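Long-range contact in DUF6844 domain-containing protein (Francisella tularensis subsp. tularensis, PDB 4QVR), which is of unknown function but has a DUF6844 domain and probably a signal peptide that directs its export from the cytoplasm: residues S249-K261 against D311-G323. Residues are numbered along the deposited sequence; the frame is centred on the assembly and turned at random.
Sequences SGLLPIKTFVVEK and DMMGDYGIRVGFG
Leu252 lies at a right angle across Val320, with its CD1 3.5 Å from Val320 CG2. The same methyl also touches Ile318 CD1. Pro253 follows, its ring against the backbone of the other strand, CG 3.4 Å from Ile318 O. Its carbonyl reaches Val320 N through a water. A second water joins Ile254 O to Arg319 NE. Lys255 starts away from the other segment, and its NZ is hydrogen-bonded to Thr79, Asp80 and Ser81. Its backbone N lies over one face of the Arg319 guanidinium.

Thr256 holds the polar centre. A chi1 of 48° sets OG1 between the backbone N and the carbonyl carbon, facing the 314-316 loop. OG1 donates to Gly314 O at 2.6 Å, on a lone pair in the carbonyl plane. It accepts from Tyr316 N at 3.0 Å and, weakly, from Arg319 NH2. Arg319 bends back at chi2 (-68°), and its NH1 bonds Ile318 O at 2.8 Å and Tyr316 O at 2.9 Å. The guanidinium is thus held against its own backbone, where the loop enters the strand. A third water links Thr256 N, Arg319 NH2 and Asp315 OD1, which also bonds Ser81. Val258 CG1 ends the contact, 3.8 Å from Gly314 CA.

The two strands run nearly perpendicular (96°). They are edge strands of separate antiparallel sheets, so this is a buried junction between two sheets, made by strand 251-261, strand 318-322 and the loop that leads into it, and bridged by side chains and water.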
ATOM      1  N   SER A 249       1.292   9.535   0.394  1.00 47.48           N
ATOM      2  CA  SER A 249       2.437   9.458   1.267  1.00 46.21           C
ATOM      3  C   SER A 249       2.015   9.350   2.730  1.00 46.91           C
ATOM      4  O   SER A 249       2.844   9.004   3.568  1.00 50.49           O
ATOM      5  CB  SER A 249       3.342  10.667   1.023  1.00 48.26           C
ATOM      6  OG  SER A 249       2.567  11.856   1.056  1.00 53.87           O
ATOM      7  N   GLY A 250       0.745   9.630   3.038  1.00 41.82           N
ATOM      8  CA  GLY A 250       0.214   9.501   4.414  1.00 42.32           C
ATOM      9  C   GLY A 250      -0.607   8.224   4.589  1.00 39.64           C
ATOM     10  O   GLY A 250      -0.996   7.867   5.694  1.00 38.33           O
ATOM     11  N   LEU A 251      -0.877   7.529   3.496  1.00 38.95           N
ATOM     12  CA  LEU A 251      -1.658   6.276   3.565  1.00 41.02           C
ATOM     13  C   LEU A 251      -0.658   5.147   3.836  1.00 40.87           C
ATOM     14  O   LEU A 251       0.147   4.802   2.999  1.00 40.48           O
ATOM     15  CB  LEU A 251      -2.425   6.033   2.275  1.00 38.79           C
ATOM     16  CG  LEU A 251      -3.426   4.882   2.373  1.00 39.91           C
ATOM     17  CD1 LEU A 251      -4.600   5.270   3.259  1.00 38.66           C
ATOM     18  CD2 LEU A 251      -3.944   4.531   1.008  1.00 39.93           C
ATOM     19  N   LEU A 252      -0.716   4.575   5.019  1.00 43.64           N
ATOM     20  CA  LEU A 252       0.271   3.596   5.440  1.00 45.09           C
ATOM     21  C   LEU A 252      -0.329   2.225   5.799  1.00 42.37           C
ATOM     22  O   LEU A 252      -1.384   2.175   6.427  1.00 37.27           O
ATOM     23  CB  LEU A 252       0.886   4.185   6.689  1.00 52.45           C
ATOM     24  CG  LEU A 252       2.168   3.670   7.285  1.00 61.06           C
ATOM     25  CD1 LEU A 252       3.317   4.109   6.389  1.00 66.74           C
ATOM     26  CD2 LEU A 252       2.317   4.261   8.675  1.00 65.77           C
ATOM     27  N   PRO A 253       0.333   1.116   5.396  1.00 39.56           N
ATOM     28  CA  PRO A 253      -0.207  -0.187   5.818  1.00 38.55           C
ATOM     29  C   PRO A 253       0.107  -0.389   7.274  1.00 38.39           C
ATOM     30  O   PRO A 253       1.178   0.037   7.735  1.00 39.24           O
ATOM     31  CB  PRO A 253       0.579  -1.222   4.992  1.00 40.33           C
ATOM     32  CG  PRO A 253       1.528  -0.462   4.129  1.00 42.03           C
ATOM     33  CD  PRO A 253       1.266   1.013   4.266  1.00 40.45           C
ATOM     34  N   ILE A 254      -0.785  -1.023   8.017  0.70 36.96           N
ATOM     35  CA  ILE A 254      -0.474  -1.271   9.420  0.70 38.92           C
ATOM     36  C   ILE A 254      -0.552  -2.719   9.818  0.70 36.97           C
ATOM     37  O   ILE A 254       0.053  -3.094  10.814  0.70 37.57           O
ATOM     38  CB  ILE A 254      -1.271  -0.386  10.385  0.70 42.83           C
ATOM     39  CG1 ILE A 254      -2.765  -0.566  10.191  0.70 41.73           C
ATOM     40  CG2 ILE A 254      -0.865   1.080  10.195  0.70 44.31           C
ATOM     41  CD1 ILE A 254      -3.545   0.179  11.245  0.70 47.27           C
ATOM     42  N   LYS A 255      -1.238  -3.528   9.009  1.00 35.63           N
ATOM     43  CA  LYS A 255      -1.369  -4.926   9.256  1.00 35.26           C
ATOM     44  C   LYS A 255      -1.721  -5.645   7.961  1.00 34.22           C
ATOM     45  O   LYS A 255      -2.515  -5.146   7.161  1.00 34.15           O
ATOM     46  CB  LYS A 255      -2.536  -5.120  10.228  1.00 41.54           C
ATOM     47  CG  LYS A 255      -2.756  -6.552  10.719  1.00 41.29           C
ATOM     48  CD  LYS A 255      -1.665  -6.934  11.708  1.00 43.76           C
ATOM     49  CE  LYS A 255      -1.656  -8.425  11.967  1.00 46.41           C
ATOM     50  NZ  LYS A 255      -0.489  -8.797  12.785  1.00 51.56           N
ATOM     51  N   THR A 256      -1.107  -6.805   7.727  1.00 33.04           N
ATOM     52  CA  THR A 256      -1.431  -7.620   6.571  1.00 33.08           C
ATOM     53  C   THR A 256      -1.764  -8.991   7.082  1.00 33.72           C
ATOM     54  O   THR A 256      -1.345  -9.338   8.179  1.00 32.36           O
ATOM     55  CB  THR A 256      -0.289  -7.732   5.578  1.00 34.62           C
ATOM     56  OG1 THR A 256       0.921  -8.053   6.277  1.00 35.27           O
ATOM     57  CG2 THR A 256      -0.093  -6.418   4.859  1.00 37.21           C
ATOM     58  N   PHE A 257      -2.499  -9.758   6.272  1.00 32.14           N
ATOM     59  CA  PHE A 257      -2.931 -11.117   6.588  1.00 34.18           C
ATOM     60  C   PHE A 257      -2.867 -11.994   5.338  1.00 34.14           C
ATOM     61  O   PHE A 257      -3.103 -11.508   4.229  1.00 31.39           O
ATOM     62  CB  PHE A 257      -4.406 -11.143   7.018  1.00 37.13           C
ATOM     63  CG  PHE A 257      -4.698 -10.358   8.257  1.00 39.05           C
ATOM     64  CD1 PHE A 257      -4.590 -10.950   9.505  1.00 42.16           C
ATOM     65  CD2 PHE A 257      -5.127  -9.053   8.174  1.00 39.19           C
ATOM     66  CE1 PHE A 257      -4.867 -10.235  10.654  1.00 40.79           C
ATOM     67  CE2 PHE A 257      -5.407  -8.338   9.314  1.00 40.07           C
ATOM     68  CZ  PHE A 257      -5.269  -8.928  10.553  1.00 41.65           C
ATOM     69  N   VAL A 258      -2.569 -13.274   5.514  1.00 33.96           N
ATOM     70  CA  VAL A 258      -2.486 -14.183   4.370  1.00 36.61           C
ATOM     71  C   VAL A 258      -3.367 -15.398   4.572  1.00 37.49           C
ATOM     72  O   VAL A 258      -3.475 -15.910   5.675  1.00 36.82           O
ATOM     73  CB  VAL A 258      -1.042 -14.652   4.087  1.00 39.53           C
ATOM     74  CG1 VAL A 258      -0.450 -15.412   5.261  1.00 41.51           C
ATOM     75  CG2 VAL A 258      -1.002 -15.520   2.839  1.00 43.79           C
ATOM     76  N   VAL A 259      -4.026 -15.824   3.498  1.00 41.30           N
ATOM     77  CA  VAL A 259      -4.847 -17.012   3.520  1.00 43.78           C
ATOM     78  C   VAL A 259      -4.616 -17.829   2.234  1.00 43.39           C
ATOM     79  O   VAL A 259      -4.516 -17.274   1.145  1.00 43.71           O
ATOM     80  CB  VAL A 259      -6.358 -16.685   3.592  1.00 46.66           C
ATOM     81  CG1 VAL A 259      -7.189 -17.970   3.628  1.00 50.14           C
ATOM     82  CG2 VAL A 259      -6.690 -15.888   4.808  1.00 53.80           C
ATOM     83  N   GLU A 260      -4.522 -19.136   2.375  1.00 46.28           N
ATOM     84  CA  GLU A 260      -4.438 -20.024   1.218  1.00 54.26           C
ATOM     85  C   GLU A 260      -5.723 -20.838   1.119  1.00 56.59           C
ATOM     86  O   GLU A 260      -6.122 -21.531   2.079  1.00 54.09           O
ATOM     87  CB  GLU A 260      -3.255 -20.977   1.303  1.00 58.13           C
ATOM     88  CG  GLU A 260      -1.898 -20.307   1.350  1.00 60.79           C
ATOM     89  CD  GLU A 260      -0.781 -21.331   1.333  1.00 67.82           C
ATOM     90  OE1 GLU A 260      -0.629 -22.046   0.313  1.00 66.68           O
ATOM     91  OE2 GLU A 260      -0.049 -21.401   2.342  1.00 76.11           O
ATOM     92  N   LYS A 261      -6.401 -20.697  -0.013  1.00 59.11           N
ATOM     93  CA  LYS A 261      -7.598 -21.470  -0.301  1.00 64.11           C
ATOM     94  C   LYS A 261      -7.839 -21.650  -1.772  1.00 60.29           C
ATOM     95  O   LYS A 261      -7.544 -20.779  -2.565  1.00 55.52           O
ATOM     96  CB  LYS A 261      -8.862 -20.910   0.367  1.00 68.55           C
ATOM     97  CG  LYS A 261      -9.170 -21.606   1.684  1.00 76.91           C
ATOM     98  CD  LYS A 261     -10.632 -21.529   2.080  1.00 77.78           C
ATOM     99  CE  LYS A 261     -10.871 -22.403   3.307  1.00 84.84           C
ATOM    100  NZ  LYS A 261     -12.284 -22.419   3.798  1.00 85.88           N
ATOM    101  N   ASP A 311       5.206 -16.734  12.784  1.00 51.94           N
ATOM    102  CA  ASP A 311       4.644 -15.453  13.177  1.00 52.99           C
ATOM    103  C   ASP A 311       4.888 -14.362  12.145  1.00 51.99           C
ATOM    104  O   ASP A 311       4.229 -13.336  12.192  1.00 51.83           O
ATOM    105  CB  ASP A 311       5.206 -14.996  14.539  1.00 56.99           C
ATOM    106  CG  ASP A 311       4.826 -15.937  15.695  1.00 62.37           C
ATOM    107  OD1 ASP A 311       3.702 -16.480  15.669  1.00 58.46           O
ATOM    108  OD2 ASP A 311       5.657 -16.119  16.631  1.00 68.79           O
HETATM  109  N   MSE A 312       5.821 -14.573  11.217  1.00 50.52           N
HETATM  110  CA  MSE A 312       6.151 -13.551  10.229  1.00 48.62           C
HETATM  111  C   MSE A 312       5.570 -13.790   8.876  1.00 45.98           C
HETATM  112  O   MSE A 312       5.698 -12.945   7.987  1.00 42.96           O
HETATM  113  CB  MSE A 312       7.640 -13.577   9.952  1.00 52.53           C
HETATM  114  CG  MSE A 312       8.519 -13.588  11.188  1.00 59.83           C
HETATM  115 SE   MSE A 312       8.795 -11.778  11.870  1.00 64.67          SE
HETATM  116  CE  MSE A 312       9.120 -10.738  10.234  1.00 62.42           C
HETATM  117  N   MSE A 313       4.946 -14.946   8.685  1.00 44.10           N
HETATM  118  CA  MSE A 313       4.457 -15.325   7.372  1.00 42.93           C
HETATM  119  C   MSE A 313       3.453 -14.398   6.746  1.00 41.63           C
HETATM  120  O   MSE A 313       3.363 -14.322   5.504  1.00 36.61           O
HETATM  121  CB  MSE A 313       3.819 -16.701   7.449  1.00 46.95           C
HETATM  122  CG  MSE A 313       4.869 -17.795   7.530  1.00 53.78           C
HETATM  123 SE   MSE A 313       5.684 -18.180   5.755  1.00 60.88          SE
HETATM  124  CE  MSE A 313       4.191 -19.313   5.130  1.00 63.38           C
ATOM    125  N   GLY A 314       2.710 -13.680   7.585  1.00 39.78           N
ATOM    126  CA  GLY A 314       1.636 -12.807   7.112  1.00 39.30           C
ATOM    127  C   GLY A 314       2.013 -11.386   6.897  1.00 36.42           C
ATOM    128  O   GLY A 314       1.194 -10.605   6.444  1.00 37.66           O
ATOM    129  N   ASP A 315       3.267 -11.063   7.211  1.00 39.26           N
ATOM    130  CA  ASP A 315       3.819  -9.742   7.072  1.00 35.77           C
ATOM    131  C   ASP A 315       4.341  -9.425   5.658  1.00 39.19           C
ATOM    132  O   ASP A 315       5.354  -9.972   5.191  1.00 37.49           O
ATOM    133  CB  ASP A 315       4.960  -9.564   8.049  1.00 38.87           C
ATOM    134  CG  ASP A 315       4.497  -9.569   9.518  1.00 43.47           C
ATOM    135  OD1 ASP A 315       3.348  -9.137   9.804  1.00 39.59           O
ATOM    136  OD2 ASP A 315       5.322  -9.970  10.392  1.00 49.14           O
ATOM    137  N   TYR A 316       3.647  -8.494   5.014  1.00 38.35           N
ATOM    138  CA  TYR A 316       3.967  -8.004   3.690  1.00 36.48           C
ATOM    139  C   TYR A 316       4.008  -6.457   3.699  1.00 35.95           C
ATOM    140  O   TYR A 316       3.386  -5.797   4.572  1.00 34.34           O
ATOM    141  CB  TYR A 316       2.905  -8.501   2.715  1.00 36.37           C
ATOM    142  CG  TYR A 316       3.068  -9.949   2.368  1.00 38.39           C
ATOM    143  CD1 TYR A 316       2.586 -10.940   3.200  1.00 38.81           C
ATOM    144  CD2 TYR A 316       3.734 -10.334   1.214  1.00 38.91           C
ATOM    145  CE1 TYR A 316       2.757 -12.281   2.885  1.00 39.32           C
ATOM    146  CE2 TYR A 316       3.909 -11.676   0.901  1.00 39.61           C
ATOM    147  CZ  TYR A 316       3.424 -12.636   1.753  1.00 38.85           C
ATOM    148  OH  TYR A 316       3.598 -13.972   1.468  1.00 45.95           O
ATOM    149  N   GLY A 317       4.736  -5.886   2.747  1.00 34.01           N
ATOM    150  CA  GLY A 317       4.801  -4.445   2.614  1.00 34.76           C
ATOM    151  C   GLY A 317       5.783  -3.763   3.515  1.00 39.25           C
ATOM    152  O   GLY A 317       6.758  -4.375   3.963  1.00 39.99           O
ATOM    153  N   ILE A 318       5.533  -2.476   3.754  1.00 41.07           N
ATOM    154  CA  ILE A 318       6.382  -1.655   4.598  1.00 42.27           C
ATOM    155  C   ILE A 318       5.621  -1.206   5.837  1.00 41.57           C
ATOM    156  O   ILE A 318       4.380  -1.253   5.880  1.00 38.73           O
ATOM    157  CB  ILE A 318       6.910  -0.423   3.832  1.00 46.88           C
ATOM    158  CG1 ILE A 318       5.820   0.622   3.577  1.00 46.80           C
ATOM    159  CG2 ILE A 318       7.508  -0.849   2.515  1.00 49.04           C
ATOM    160  CD1 ILE A 318       5.529   1.493   4.776  1.00 47.24           C
ATOM    161  N   ARG A 319       6.374  -0.812   6.860  1.00 40.71           N
ATOM    162  CA  ARG A 319       5.799  -0.299   8.103  1.00 42.43           C
ATOM    163  C   ARG A 319       6.666   0.832   8.578  1.00 46.18           C
ATOM    164  O   ARG A 319       7.857   0.848   8.310  1.00 49.86           O
ATOM    165  CB  ARG A 319       5.804  -1.350   9.225  1.00 44.22           C
ATOM    166  CG  ARG A 319       5.013  -2.627   8.981  1.00 42.39           C
ATOM    167  CD  ARG A 319       3.504  -2.407   8.929  1.00 41.50           C
ATOM    168  NE  ARG A 319       2.897  -3.697   8.718  1.00 37.63           N
ATOM    169  CZ  ARG A 319       2.727  -4.271   7.543  1.00 36.77           C
ATOM    170  NH1 ARG A 319       3.036  -3.640   6.417  1.00 34.74           N
ATOM    171  NH2 ARG A 319       2.209  -5.486   7.496  1.00 39.93           N
ATOM    172  N   VAL A 320       6.077   1.763   9.307  1.00 47.54           N
ATOM    173  CA  VAL A 320       6.839   2.823   9.893  1.00 50.77           C
ATOM    174  C   VAL A 320       6.860   2.579  11.376  1.00 53.62           C
ATOM    175  O   VAL A 320       5.842   2.268  11.982  1.00 50.67           O
ATOM    176  CB  VAL A 320       6.259   4.217   9.616  1.00 52.96           C
ATOM    177  CG1 VAL A 320       7.022   5.270  10.396  1.00 58.39           C
ATOM    178  CG2 VAL A 320       6.328   4.530   8.129  1.00 55.58           C
ATOM    179  N   GLY A 321       8.044   2.709  11.952  1.00 55.86           N
ATOM    180  CA  GLY A 321       8.223   2.561  13.380  1.00 60.14           C
ATOM    181  C   GLY A 321       9.114   3.682  13.876  1.00 63.88           C
ATOM    182  O   GLY A 321       9.589   4.521  13.088  1.00 61.57           O
ATOM    183  N   PHE A 322       9.358   3.677  15.181  1.00 69.14           N
ATOM    184  CA  PHE A 322      10.172   4.702  15.842  1.00 72.12           C
ATOM    185  C   PHE A 322      11.056   4.015  16.861  1.00 73.59           C
ATOM    186  O   PHE A 322      10.558   3.274  17.700  1.00 73.15           O
ATOM    187  CB  PHE A 322       9.268   5.728  16.515  1.00 74.03           C
ATOM    188  CG  PHE A 322       8.312   6.413  15.561  1.00 76.22           C
ATOM    189  CD1 PHE A 322       8.717   7.512  14.814  1.00 77.07           C
ATOM    190  CD2 PHE A 322       7.006   5.954  15.412  1.00 74.59           C
ATOM    191  CE1 PHE A 322       7.841   8.141  13.949  1.00 78.02           C
ATOM    192  CE2 PHE A 322       6.131   6.579  14.546  1.00 75.07           C
ATOM    193  CZ  PHE A 322       6.546   7.674  13.808  1.00 73.78           C
ATOM    194  N   GLY A 323      12.367   4.238  16.774  1.00 77.52           N
ATOM    195  CA  GLY A 323      13.331   3.583  17.672  1.00 84.38           C
ATOM    196  C   GLY A 323      13.541   4.249  19.025  1.00 92.55           C
ATOM    197  O   GLY A 323      12.869   5.231  19.355  1.00 91.51           O
TER
HETATM  198  O   HOH W   1       3.016   0.991   9.460  1.00 49.29           O
HETATM  199  O   HOH W   2       1.925  -5.240  11.161  1.00 58.08           O
HETATM  200  O   HOH W   3       1.318  -7.493   9.412  1.00 44.95           O